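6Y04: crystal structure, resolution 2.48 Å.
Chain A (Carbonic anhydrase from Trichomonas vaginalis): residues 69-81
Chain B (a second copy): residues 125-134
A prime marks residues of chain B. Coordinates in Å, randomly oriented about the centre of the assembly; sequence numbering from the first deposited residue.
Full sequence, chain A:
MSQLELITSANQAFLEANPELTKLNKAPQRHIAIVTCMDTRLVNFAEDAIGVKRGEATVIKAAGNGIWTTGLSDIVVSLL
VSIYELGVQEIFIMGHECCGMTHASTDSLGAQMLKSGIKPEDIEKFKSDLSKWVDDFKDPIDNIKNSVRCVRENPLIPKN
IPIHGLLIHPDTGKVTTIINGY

Chain A (69-81) TTGLSDIVVSLLV
Chain B 125-134: KFKSDLSKWV

The contact between the two copies is a compact, largely apolar packing of a loop and the first turns of a helix in chain A against a nearly perpendicular helix of chain B, pinned by a single hydrogen bond from a tryptophan to an aspartate. In chain A, residues 69-73 form an irregular lead-in, extended at Thr69 (phi/psi -102/151), Leu72 (-114/151) and Ser73 (-156/174), with Thr70 at -108/8 and Gly71 at -88/-134. Thr69, in the t rotamer, steadies this turn by accepting a hydrogen bond at OG1 from Gly71 N (3.0 Å). Helix 74-81 follows, its residues near -60/-45, and continues beyond the stretch. Ser73 (chi1 p) occupies the N-cap, where its OG accepts from Val76 N at 3.2 Å and so satisfies an amide that has no carbonyl from a preceding turn; Val77 N to Ser73 O (2.9 Å) opens the regular helical bonding.

Chain B is helical throughout 125-134, but kinked: the amides of Asp129′ and Trp133′ lack bonds to the turn before, whereas Leu130′ N still reaches Phe126′ O at 2.8 Å. Trp133′ N bonds instead to Leu130′ O at 3.1 Å, and Lys132′ N to Asp129′ O at 3.0 Å, each three residues back. The axes of the two helices approach to 10.9 Å, with 87° between their N-to-C directions. Register is given by the nearest CA pairs, Gly71 CA to Phe126′ CA at 7.8 Å and Leu72 CA to Leu130′ CA at 7.3 Å.

Leu72 (m, t) points toward chain B and lodges among residues one helical turn apart. Leu72 CD1 lies 3.5 Å from Leu130′ N, 3.8 Å from Phe126′ O and 3.6 Å from Asp129′ CB, a close fit against backbone as well as side chains. Leu72 CG also packs 4.1 Å from Phe126′ CD1, and Leu72 CB 4.0 Å from Trp133′ CZ3. The Phe126′ ring (chi1 -74°, chi2 -63°) extends along the lead-in, its CE1 3.8 Å from Gly71 CA.

Trp133′ (chi1 -83°, chi2 -89°) has the largest covered area in the contact and combines two kinds of chemistry. Val77 (t), pointing toward chain B, lays CG2 over one face of the indole, 3.7 Å from the centroid of the six-membered ring and 18° off its normal, a CH-pi contact. At the ring's edge, near its plane, Trp133′ NE1 donates to Asp74 OD1 at 3.1 Å with an N-H...O angle of 163°. Although the CA-to-CB bond of Asp74 points away, its side chain (chi1 m, chi2 -27°) brings the carboxylate back within reach; OD2 is bonded elsewhere in the structure.

Leu130′ (t, p) completes the apolar patch. Its CA-to-CB bond runs sideways, yet its end swings nearer, placing Leu130′ CD1 4.0 Å from Val77 CG2 and 4.3 Å from Leu80 CD1. Together the two stretches bury 470 Å², most of it contributed by apolar and aromatic residues.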

ATOM      1  N   THR A  69       0.875   4.521  15.029  1.00 31.73           N
ATOM      2  CA  THR A  69       1.773   3.825  15.938  1.00 33.25           C
ATOM      3  C   THR A  69       3.185   4.393  15.823  1.00 33.44           C
ATOM      4  O   THR A  69       3.579   4.873  14.755  1.00 35.38           O
ATOM      5  CB  THR A  69       1.786   2.314  15.652  1.00 34.33           C
ATOM      6  OG1 THR A  69       2.459   1.667  16.732  1.00 34.97           O
ATOM      7  CG2 THR A  69       2.470   1.949  14.352  1.00 34.06           C
ATOM      8  N   THR A  70       3.935   4.324  16.930  1.00 33.49           N
ATOM      9  CA  THR A  70       5.372   4.571  16.892  1.00 34.96           C
ATOM     10  C   THR A  70       6.148   3.263  17.076  1.00 34.56           C
ATOM     11  O   THR A  70       7.368   3.279  17.217  1.00 38.33           O
ATOM     12  CB  THR A  70       5.817   5.701  17.833  1.00 35.29           C
ATOM     13  OG1 THR A  70       5.767   5.213  19.176  1.00 33.86           O
ATOM     14  CG2 THR A  70       5.011   6.976  17.680  1.00 34.90           C
ATOM     15  N   GLY A  71       5.429   2.135  17.063  1.00 32.46           N
ATOM     16  CA  GLY A  71       6.027   0.816  16.932  1.00 31.00           C
ATOM     17  C   GLY A  71       6.188   0.430  15.460  1.00 30.39           C
ATOM     18  O   GLY A  71       6.632   1.237  14.644  1.00 29.61           O
ATOM     19  N   LEU A  72       5.803  -0.810  15.135  1.00 29.52           N
ATOM     20  CA  LEU A  72       5.897  -1.321  13.775  1.00 27.56           C
ATOM     21  C   LEU A  72       4.502  -1.565  13.211  1.00 26.33           C
ATOM     22  O   LEU A  72       3.563  -1.841  13.949  1.00 28.06           O
ATOM     23  CB  LEU A  72       6.718  -2.615  13.770  1.00 26.14           C
ATOM     24  CG  LEU A  72       8.184  -2.471  14.173  1.00 26.32           C
ATOM     25  CD1 LEU A  72       8.848  -3.836  14.236  1.00 26.58           C
ATOM     26  CD2 LEU A  72       8.935  -1.572  13.198  1.00 25.49           C
ATOM     27  N   SER A  73       4.394  -1.447  11.887  1.00 25.60           N
ATOM     28  CA  SER A  73       3.198  -1.757  11.117  1.00 22.86           C
ATOM     29  C   SER A  73       3.660  -2.065   9.699  1.00 21.02           C
ATOM     30  O   SER A  73       4.838  -1.896   9.400  1.00 20.88           O
ATOM     31  CB  SER A  73       2.226  -0.596  11.137  1.00 21.87           C
ATOM     32  OG  SER A  73       2.804   0.555  10.535  1.00 22.17           O
ATOM     33  N   ASP A  74       2.734  -2.504   8.840  1.00 20.37           N
ATOM     34  CA  ASP A  74       3.019  -2.721   7.427  1.00 19.01           C
ATOM     35  C   ASP A  74       3.652  -1.459   6.833  1.00 18.66           C
ATOM     36  O   ASP A  74       4.673  -1.536   6.146  1.00 18.92           O
ATOM     37  CB  ASP A  74       1.757  -3.102   6.636  1.00 19.22           C
ATOM     38  CG  ASP A  74       1.135  -4.451   6.969  1.00 19.48           C
ATOM     39  OD1 ASP A  74       1.861  -5.346   7.422  1.00 19.62           O
ATOM     40  OD2 ASP A  74      -0.080  -4.593   6.776  1.00 20.07           O
ATOM     41  N   ILE A  75       3.043  -0.295   7.115  1.00 17.34           N
ATOM     42  CA  ILE A  75       3.460   0.956   6.501  1.00 16.48           C
ATOM     43  C   ILE A  75       4.846   1.332   7.017  1.00 15.77           C
ATOM     44  O   ILE A  75       5.737   1.649   6.231  1.00 17.14           O
ATOM     45  CB  ILE A  75       2.418   2.078   6.690  1.00 16.24           C
ATOM     46  CG1 ILE A  75       1.164   1.809   5.857  1.00 16.30           C
ATOM     47  CG2 ILE A  75       3.016   3.431   6.336  1.00 16.21           C
ATOM     48  CD1 ILE A  75       0.111   2.895   5.958  1.00 16.07           C
ATOM     49  N   VAL A  76       5.024   1.258   8.333  1.00 14.97           N
ATOM     50  CA  VAL A  76       6.279   1.637   8.959  1.00 14.26           C
ATOM     51  C   VAL A  76       7.422   0.777   8.414  1.00 13.70           C
ATOM     52  O   VAL A  76       8.447   1.308   8.008  1.00 14.13           O
ATOM     53  CB  VAL A  76       6.175   1.615  10.496  1.00 14.37           C
ATOM     54  CG1 VAL A  76       7.543   1.533  11.150  1.00 14.79           C
ATOM     55  CG2 VAL A  76       5.420   2.834  11.009  1.00 14.13           C
ATOM     56  N   VAL A  77       7.228  -0.546   8.375  1.00 13.30           N
ATOM     57  CA  VAL A  77       8.251  -1.469   7.898  1.00 13.09           C
ATOM     58  C   VAL A  77       8.640  -1.118   6.459  1.00 13.16           C
ATOM     59  O   VAL A  77       9.821  -1.143   6.110  1.00 13.11           O
ATOM     60  CB  VAL A  77       7.789  -2.937   8.029  1.00 12.93           C
ATOM     61  CG1 VAL A  77       8.684  -3.919   7.278  1.00 12.24           C
ATOM     62  CG2 VAL A  77       7.651  -3.341   9.486  1.00 13.00           C
ATOM     63  N   SER A  78       7.633  -0.795   5.634  1.00 13.27           N
ATOM     64  CA  SER A  78       7.836  -0.370   4.257  1.00 13.12           C
ATOM     65  C   SER A  78       8.760   0.843   4.194  1.00 12.64           C
ATOM     66  O   SER A  78       9.612   0.922   3.316  1.00 12.83           O
ATOM     67  CB  SER A  78       6.519  -0.087   3.580  1.00 13.54           C
ATOM     68  OG  SER A  78       5.740  -1.272   3.482  1.00 13.89           O
ATOM     69  N   LEU A  79       8.595   1.768   5.143  1.00 12.17           N
ATOM     70  CA  LEU A  79       9.424   2.962   5.195  1.00 12.59           C
ATOM     71  C   LEU A  79      10.856   2.626   5.616  1.00 12.93           C
ATOM     72  O   LEU A  79      11.801   3.215   5.091  1.00 12.73           O
ATOM     73  CB  LEU A  79       8.772   3.993   6.125  1.00 12.30           C
ATOM     74  CG  LEU A  79       7.470   4.585   5.580  1.00 12.20           C
ATOM     75  CD1 LEU A  79       6.757   5.427   6.621  1.00 12.06           C
ATOM     76  CD2 LEU A  79       7.719   5.376   4.302  1.00 11.88           C
ATOM     77  N   LEU A  80      11.009   1.666   6.541  1.00 13.36           N
ATOM     78  CA  LEU A  80      12.329   1.257   7.005  1.00 13.76           C
ATOM     79  C   LEU A  80      13.102   0.614   5.856  1.00 13.67           C
ATOM     80  O   LEU A  80      14.280   0.910   5.652  1.00 13.96           O
ATOM     81  CB  LEU A  80      12.209   0.295   8.195  1.00 13.70           C
ATOM     82  CG  LEU A  80      11.543   0.868   9.447  1.00 14.05           C
ATOM     83  CD1 LEU A  80      11.291  -0.217  10.493  1.00 13.91           C
ATOM     84  CD2 LEU A  80      12.367   2.000  10.040  1.00 14.00           C
ATOM     85  N   VAL A  81      12.419  -0.257   5.108  1.00 13.28           N
ATOM     86  CA  VAL A  81      13.016  -0.912   3.958  1.00 13.80           C
ATOM     87  C   VAL A  81      13.383   0.144   2.916  1.00 14.52           C
ATOM     88  O   VAL A  81      14.471   0.098   2.343  1.00 15.28           O
ATOM     89  CB  VAL A  81      12.087  -1.997   3.378  1.00 13.73           C
ATOM     90  CG1 VAL A  81      12.652  -2.598   2.102  1.00 13.86           C
ATOM     91  CG2 VAL A  81      11.810  -3.094   4.399  1.00 13.66           C
TER
ATOM     92  N   LYS B 125      15.098  -3.628  20.634  1.00 38.21           N
ATOM     93  CA  LYS B 125      13.720  -3.655  21.095  1.00 37.57           C
ATOM     94  C   LYS B 125      12.813  -4.170  19.978  1.00 36.19           C
ATOM     95  O   LYS B 125      11.898  -4.945  20.232  1.00 34.58           O
ATOM     96  CB  LYS B 125      13.293  -2.268  21.590  1.00 38.64           C
ATOM     97  CG  LYS B 125      12.099  -2.253  22.535  1.00 42.46           C
ATOM     98  CD  LYS B 125      11.726  -0.872  23.047  1.00 45.19           C
ATOM     99  CE  LYS B 125      10.696  -0.897  24.159  1.00 46.77           C
ATOM    100  NZ  LYS B 125       9.317  -1.127  23.657  1.00 47.85           N
ATOM    101  N   PHE B 126      13.090  -3.745  18.738  1.00 36.78           N
ATOM    102  CA  PHE B 126      12.157  -3.972  17.645  1.00 38.07           C
ATOM    103  C   PHE B 126      12.597  -5.136  16.759  1.00 37.37           C
ATOM    104  O   PHE B 126      11.835  -5.562  15.895  1.00 35.49           O
ATOM    105  CB  PHE B 126      11.884  -2.684  16.863  1.00 38.74           C
ATOM    106  CG  PHE B 126      10.999  -1.694  17.582  1.00 41.10           C
ATOM    107  CD1 PHE B 126       9.683  -2.008  17.909  1.00 41.43           C
ATOM    108  CD2 PHE B 126      11.486  -0.446  17.950  1.00 40.90           C
ATOM    109  CE1 PHE B 126       8.880  -1.097  18.581  1.00 43.01           C
ATOM    110  CE2 PHE B 126      10.678   0.469  18.613  1.00 40.94           C
ATOM    111  CZ  PHE B 126       9.376   0.142  18.926  1.00 42.01           C
ATOM    112  N   LYS B 127      13.801  -5.668  17.008  1.00 38.15           N
ATOM    113  CA  LYS B 127      14.416  -6.674  16.154  1.00 41.01           C
ATOM    114  C   LYS B 127      13.519  -7.902  16.006  1.00 41.13           C
ATOM    115  O   LYS B 127      13.384  -8.454  14.917  1.00 39.54           O
ATOM    116  CB  LYS B 127      15.792  -7.081  16.695  1.00 46.34           C
ATOM    117  CG  LYS B 127      16.528  -8.104  15.843  1.00 50.44           C
ATOM    118  CD  LYS B 127      18.018  -8.114  16.090  1.00 56.59           C
ATOM    119  CE  LYS B 127      18.809  -8.554  14.879  1.00 62.52           C
ATOM    120  NZ  LYS B 127      20.204  -8.909  15.228  1.00 69.08           N
ATOM    121  N   SER B 128      12.916  -8.330  17.116  1.00 41.98           N
ATOM    122  CA  SER B 128      12.077  -9.515  17.135  1.00 41.18           C
ATOM    123  C   SER B 128      10.818  -9.317  16.287  1.00 40.46           C
ATOM    124  O   SER B 128      10.488 -10.164  15.463  1.00 39.72           O
ATOM    125  CB  SER B 128      11.739  -9.876  18.550  1.00 43.26           C
ATOM    126  OG  SER B 128      11.635 -11.282  18.681  1.00 46.47           O
ATOM    127  N   ASP B 129      10.120  -8.195  16.501  1.00 38.47           N
ATOM    128  CA  ASP B 129       8.916  -7.866  15.757  1.00 36.96           C
ATOM    129  C   ASP B 129       9.237  -7.684  14.270  1.00 36.38           C
ATOM    130  O   ASP B 129       8.516  -8.195  13.415  1.00 35.32           O
ATOM    131  CB  ASP B 129       8.208  -6.640  16.348  1.00 38.29           C
ATOM    132  CG  ASP B 129       7.678  -6.834  17.759  1.00 37.69           C
ATOM    133  OD1 ASP B 129       7.175  -7.928  18.044  1.00 39.10           O
ATOM    134  OD2 ASP B 129       7.777  -5.887  18.566  1.00 38.49           O
ATOM    135  N   LEU B 130      10.319  -6.950  13.972  1.00 35.62           N
ATOM    136  CA  LEU B 130      10.710  -6.633  12.601  1.00 35.88           C
ATOM    137  C   LEU B 130      10.987  -7.919  11.820  1.00 36.78           C
ATOM    138  O   LEU B 130      10.770  -7.982  10.608  1.00 37.38           O
ATOM    139  CB  LEU B 130      11.945  -5.723  12.634  1.00 35.36           C
ATOM    140  CG  LEU B 130      12.470  -5.230  11.285  1.00 33.82           C
ATOM    141  CD1 LEU B 130      11.391  -4.472  10.522  1.00 34.14           C
ATOM    142  CD2 LEU B 130      13.709  -4.361  11.466  1.00 32.51           C
ATOM    143  N   SER B 131      11.462  -8.939  12.545  1.00 36.91           N
ATOM    144  CA  SER B 131      11.825 -10.240  12.009  1.00 36.70           C
ATOM    145  C   SER B 131      10.641 -10.884  11.289  1.00 35.73           C
ATOM    146  O   SER B 131      10.834 -11.607  10.312  1.00 35.01           O
ATOM    147  CB  SER B 131      12.350 -11.120  13.116  1.00 37.30           C
ATOM    148  OG  SER B 131      12.399 -12.475  12.710  1.00 41.94           O
ATOM    149  N   LYS B 132       9.428 -10.592  11.774  1.00 33.51           N
ATOM    150  CA  LYS B 132       8.213 -11.227  11.297  1.00 33.21           C
ATOM    151  C   LYS B 132       7.907 -10.821   9.855  1.00 33.49           C
ATOM    152  O   LYS B 132       7.221 -11.561   9.143  1.00 33.46           O
ATOM    153  CB  LYS B 132       7.053 -10.957  12.261  1.00 32.35           C
ATOM    154  CG  LYS B 132       6.954 -11.894  13.454  1.00 33.88           C
ATOM    155  CD  LYS B 132       7.652 -11.380  14.693  1.00 34.65           C
ATOM    156  CE  LYS B 132       7.854 -12.454  15.738  1.00 35.55           C
ATOM    157  NZ  LYS B 132       8.887 -13.424  15.312  1.00 34.38           N
ATOM    158  N   TRP B 133       8.430  -9.656   9.438  1.00 31.97           N
ATOM    159  CA  TRP B 133       8.249  -9.141   8.089  1.00 31.01           C
ATOM    160  C   TRP B 133       9.383  -9.596   7.169  1.00 31.75           C
ATOM    161  O   TRP B 133       9.115 -10.073   6.069  1.00 33.03           O
ATOM    162  CB  TRP B 133       8.148  -7.609   8.092  1.00 29.31           C
ATOM    163  CG  TRP B 133       6.800  -7.030   8.406  1.00 28.47           C
ATOM    164  CD1 TRP B 133       5.800  -6.752   7.518  1.00 27.44           C
ATOM    165  CD2 TRP B 133       6.317  -6.606   9.698  1.00 27.50           C
ATOM    166  NE1 TRP B 133       4.728  -6.199   8.169  1.00 26.19           N
ATOM    167  CE2 TRP B 133       5.016  -6.092   9.504  1.00 26.33           C
ATOM    168  CE3 TRP B 133       6.852  -6.608  10.995  1.00 27.19           C
ATOM    169  CZ2 TRP B 133       4.250  -5.593  10.558  1.00 26.41           C
ATOM    170  CZ3 TRP B 133       6.092  -6.111  12.036  1.00 27.40           C
ATOM    171  CH2 TRP B 133       4.806  -5.610  11.818  1.00 25.25           C
ATOM    172  N   VAL B 134      10.642  -9.436   7.605  1.00 31.58           N
ATOM    173  CA  VAL B 134      11.769  -9.513   6.682  1.00 32.93           C
ATOM    174  C   VAL B 134      12.448 -10.887   6.696  1.00 33.57           C
ATOM    175  O   VAL B 134      12.914 -11.359   5.664  1.00 32.63           O
ATOM    176  CB  VAL B 134      12.773  -8.353   6.859  1.00 33.27           C
ATOM    177  CG1 VAL B 134      12.128  -6.994   6.639  1.00 33.64           C
ATOM    178  CG2 VAL B 134      13.470  -8.371   8.212  1.00 34.57           C
TER